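NADPH-ferredoxin reductase FprA (Mycobacterium tuberculosis, PDB 2C7G) is an FAD-containing oxidoreductase that transfers electrons between NADPH and ferredoxin and may supply electrons to P450 systems. Local coordinates at residues A54-K59 and V162-L167. The protein carries 1 engineered substitution. Residues are numbered along the deposited sequence; the frame is centred on the assembly and turned at random.
Sequences APDQPK and VARILL. Engineered in segment 54-59: Gln57 (natural residue His).
Asp56 and Arg164 meet edge to edge in a two-bonded salt bridge. The arginine presents its NE and NH2 side. Arg164 NE donates to Asp56 OD2 at 2.8 Å, and Arg164 NH2 donates to Asp56 OD1, also at 2.8 Å. Both bonds are almost straight. Each oxygen uses its syn lone pair, and the carboxylate and guanidinium planes lie only 4° apart. The bend at chi3 of Arg164 (71°) turns this edge of the guanidinium to the carboxylate. Its remaining nitrogen, NH1, bonds to Asp161 on the same helix.

Gln57, engineered in place of the natural His, lies over one face of the guanidinium. Its amide plane stands steeply to the guanidinium, and Gln57 NE2 is 3.6 Å from Arg164 NH2. That amide nitrogen is hydrogen-bonded to Glu214. Ala54 CB touches the guanidinium edge, 3.3 Å from Arg164 NH2. Beside the salt bridge, Pro55 and Ile165 meet tip to tip, with Pro55 CG 3.9 Å from Ile165 CD1. Tyr132 of helix 125-132 touches both of these side chains.

A type I turn carries Ala54, Pro55, Asp56 and Gln57, just before helix 58-61. Helix 157-167 follows what is probably a Rossmann-type glycine turn of the NADP-binding domain. The contact therefore ties a loop beside the flavin to that domain. A bound sodium ion lies about 4 Å from the Arg164 side chain. Two straight, coplanar bonds fix the rotation of the carboxylate and guanidinium together, and their opposite charges probably offset each other within this buried contact.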
ATOM      1  N   ALA A  54     -21.998  18.811   1.689  1.00 11.14           N
ATOM      2  CA  ALA A  54     -23.065  19.669   1.188  1.00 11.71           C
ATOM      3  C   ALA A  54     -23.591  20.611   2.278  1.00 12.45           C
ATOM      4  O   ALA A  54     -23.545  20.272   3.468  1.00 12.47           O
ATOM      5  CB  ALA A  54     -24.193  18.816   0.583  1.00 12.16           C
ATOM      6  N   PRO A  55     -24.070  21.806   1.875  1.00 13.11           N
ATOM      7  CA  PRO A  55     -24.571  22.811   2.818  1.00 13.39           C
ATOM      8  C   PRO A  55     -25.809  22.375   3.593  1.00 13.62           C
ATOM      9  O   PRO A  55     -26.070  22.938   4.656  1.00 13.78           O
ATOM     10  CB  PRO A  55     -24.883  24.021   1.923  1.00 13.68           C
ATOM     11  CG  PRO A  55     -25.073  23.448   0.545  1.00 14.10           C
ATOM     12  CD  PRO A  55     -24.085  22.310   0.483  1.00 13.40           C
ATOM     13  N   ASP A  56     -26.544  21.389   3.076  1.00 14.28           N
ATOM     14  CA  ASP A  56     -27.667  20.781   3.825  1.00 14.35           C
ATOM     15  C   ASP A  56     -27.231  19.673   4.810  1.00 15.23           C
ATOM     16  O   ASP A  56     -28.072  18.894   5.310  1.00 14.24           O
ATOM     17  CB  ASP A  56     -28.796  20.303   2.880  1.00 14.90           C
ATOM     18  CG  ASP A  56     -28.396  19.125   1.974  1.00 15.93           C
ATOM     19  OD1 ASP A  56     -27.186  18.847   1.762  1.00 16.64           O
ATOM     20  OD2 ASP A  56     -29.324  18.479   1.431  1.00 18.01           O
ATOM     21  N   GLN A  57     -25.928  19.606   5.098  1.00 14.52           N
ATOM     22  CA  GLN A  57     -25.397  18.583   6.007  1.00 14.46           C
ATOM     23  C   GLN A  57     -24.582  19.169   7.173  1.00 14.84           C
ATOM     24  O   GLN A  57     -23.434  18.739   7.419  1.00 14.78           O
ATOM     25  CB  GLN A  57     -24.592  17.515   5.232  1.00 13.91           C
ATOM     26  CG  GLN A  57     -25.354  16.838   4.068  1.00 12.68           C
ATOM     27  CD  GLN A  57     -26.470  15.875   4.516  1.00 14.23           C
ATOM     28  OE1 GLN A  57     -26.540  15.463   5.676  1.00 15.46           O
ATOM     29  NE2 GLN A  57     -27.328  15.501   3.577  1.00 15.47           N
ATOM     30  N   PRO A  58     -25.181  20.108   7.932  1.00 14.82           N
ATOM     31  CA  PRO A  58     -24.435  20.748   9.012  1.00 15.30           C
ATOM     32  C   PRO A  58     -23.968  19.746  10.080  1.00 15.43           C
ATOM     33  O   PRO A  58     -22.859  19.872  10.592  1.00 15.09           O
ATOM     34  CB  PRO A  58     -25.436  21.761   9.584  1.00 15.19           C
ATOM     35  CG  PRO A  58     -26.801  21.208   9.203  1.00 15.56           C
ATOM     36  CD  PRO A  58     -26.573  20.597   7.861  1.00 14.76           C
ATOM     37  N   LYS A  59     -24.778  18.728  10.376  1.00 15.26           N
ATOM     38  CA  LYS A  59     -24.376  17.773  11.408  1.00 15.40           C
ATOM     39  C   LYS A  59     -23.087  17.045  11.031  1.00 14.97           C
ATOM     40  O   LYS A  59     -22.186  16.917  11.859  1.00 15.89           O
ATOM     41  CB  LYS A  59     -25.489  16.780  11.725  1.00 15.95           C
ATOM     42  CG  LYS A  59     -25.123  15.769  12.829  1.00 17.96           C
ATOM     43  N   VAL A 162     -24.849  16.690  -5.970  1.00 13.18           N
ATOM     44  CA  VAL A 162     -25.078  17.618  -7.082  1.00 13.54           C
ATOM     45  C   VAL A 162     -26.574  17.659  -7.443  1.00 13.40           C
ATOM     46  O   VAL A 162     -27.168  18.744  -7.574  1.00 13.10           O
ATOM     47  CB  VAL A 162     -24.233  17.230  -8.315  1.00 13.49           C
ATOM     48  CG1 VAL A 162     -24.589  18.139  -9.517  1.00 13.69           C
ATOM     49  CG2 VAL A 162     -22.741  17.312  -7.976  1.00 13.76           C
ATOM     50  N   ALA A 163     -27.182  16.478  -7.580  1.00 13.35           N
ATOM     51  CA  ALA A 163     -28.590  16.397  -7.950  1.00 14.06           C
ATOM     52  C   ALA A 163     -29.455  17.039  -6.882  1.00 14.23           C
ATOM     53  O   ALA A 163     -30.357  17.831  -7.194  1.00 13.48           O
ATOM     54  CB  ALA A 163     -29.007  14.946  -8.182  1.00 14.16           C
ATOM     55  N   ARG A 164     -29.163  16.724  -5.623  1.00 14.25           N
ATOM     56  CA  ARG A 164     -29.983  17.178  -4.499  1.00 15.25           C
ATOM     57  C   ARG A 164     -29.956  18.700  -4.355  1.00 15.79           C
ATOM     58  O   ARG A 164     -31.004  19.333  -4.166  1.00 16.37           O
ATOM     59  CB  ARG A 164     -29.522  16.469  -3.214  1.00 15.45           C
ATOM     60  CG  ARG A 164     -30.491  16.512  -2.042  1.00 16.77           C
ATOM     61  CD  ARG A 164     -29.962  15.670  -0.862  1.00 16.03           C
ATOM     62  NE  ARG A 164     -28.809  16.315  -0.232  1.00 16.89           N
ATOM     63  CZ  ARG A 164     -27.537  15.944  -0.386  1.00 16.70           C
ATOM     64  NH1 ARG A 164     -27.208  14.892  -1.127  1.00 14.27           N
ATOM     65  NH2 ARG A 164     -26.584  16.628   0.229  1.00 16.35           N
ATOM     66  N   ILE A 165     -28.768  19.295  -4.466  1.00 15.48           N
ATOM     67  CA  ILE A 165     -28.627  20.753  -4.383  1.00 15.76           C
ATOM     68  C   ILE A 165     -29.319  21.494  -5.555  1.00 15.69           C
ATOM     69  O   ILE A 165     -29.930  22.548  -5.347  1.00 15.67           O
ATOM     70  CB  ILE A 165     -27.128  21.180  -4.209  1.00 15.59           C
ATOM     71  CG1 ILE A 165     -26.536  20.613  -2.902  1.00 15.82           C
ATOM     72  CG2 ILE A 165     -26.963  22.697  -4.246  1.00 15.20           C
ATOM     73  CD1 ILE A 165     -27.281  21.008  -1.596  1.00 15.67           C
ATOM     74  N   LEU A 166     -29.235  20.944  -6.768  1.00 14.95           N
ATOM     75  CA  LEU A 166     -29.974  21.501  -7.919  1.00 15.36           C
ATOM     76  C   LEU A 166     -31.488  21.489  -7.757  1.00 15.61           C
ATOM     77  O   LEU A 166     -32.170  22.306  -8.375  1.00 16.17           O
ATOM     78  CB  LEU A 166     -29.624  20.748  -9.208  1.00 15.14           C
ATOM     79  CG  LEU A 166     -28.225  21.014  -9.757  1.00 15.35           C
ATOM     80  CD1 LEU A 166     -27.919  20.028 -10.863  1.00 15.01           C
ATOM     81  CD2 LEU A 166     -28.094  22.458 -10.233  1.00 13.69           C
ATOM     82  N   LEU A 167     -32.015  20.570  -6.948  1.00 15.41           N
ATOM     83  CA  LEU A 167     -33.479  20.386  -6.870  1.00 15.50           C
ATOM     84  C   LEU A 167     -34.101  20.706  -5.511  1.00 15.88           C
ATOM     85  O   LEU A 167     -35.339  20.626  -5.360  1.00 16.57           O
ATOM     86  CB  LEU A 167     -33.882  18.954  -7.269  1.00 15.43           C
ATOM     87  CG  LEU A 167     -33.674  18.536  -8.728  1.00 15.09           C
ATOM     88  CD1 LEU A 167     -33.757  17.018  -8.877  1.00 15.44           C
ATOM     89  CD2 LEU A 167     -34.670  19.232  -9.640  1.00 18.19           C
TER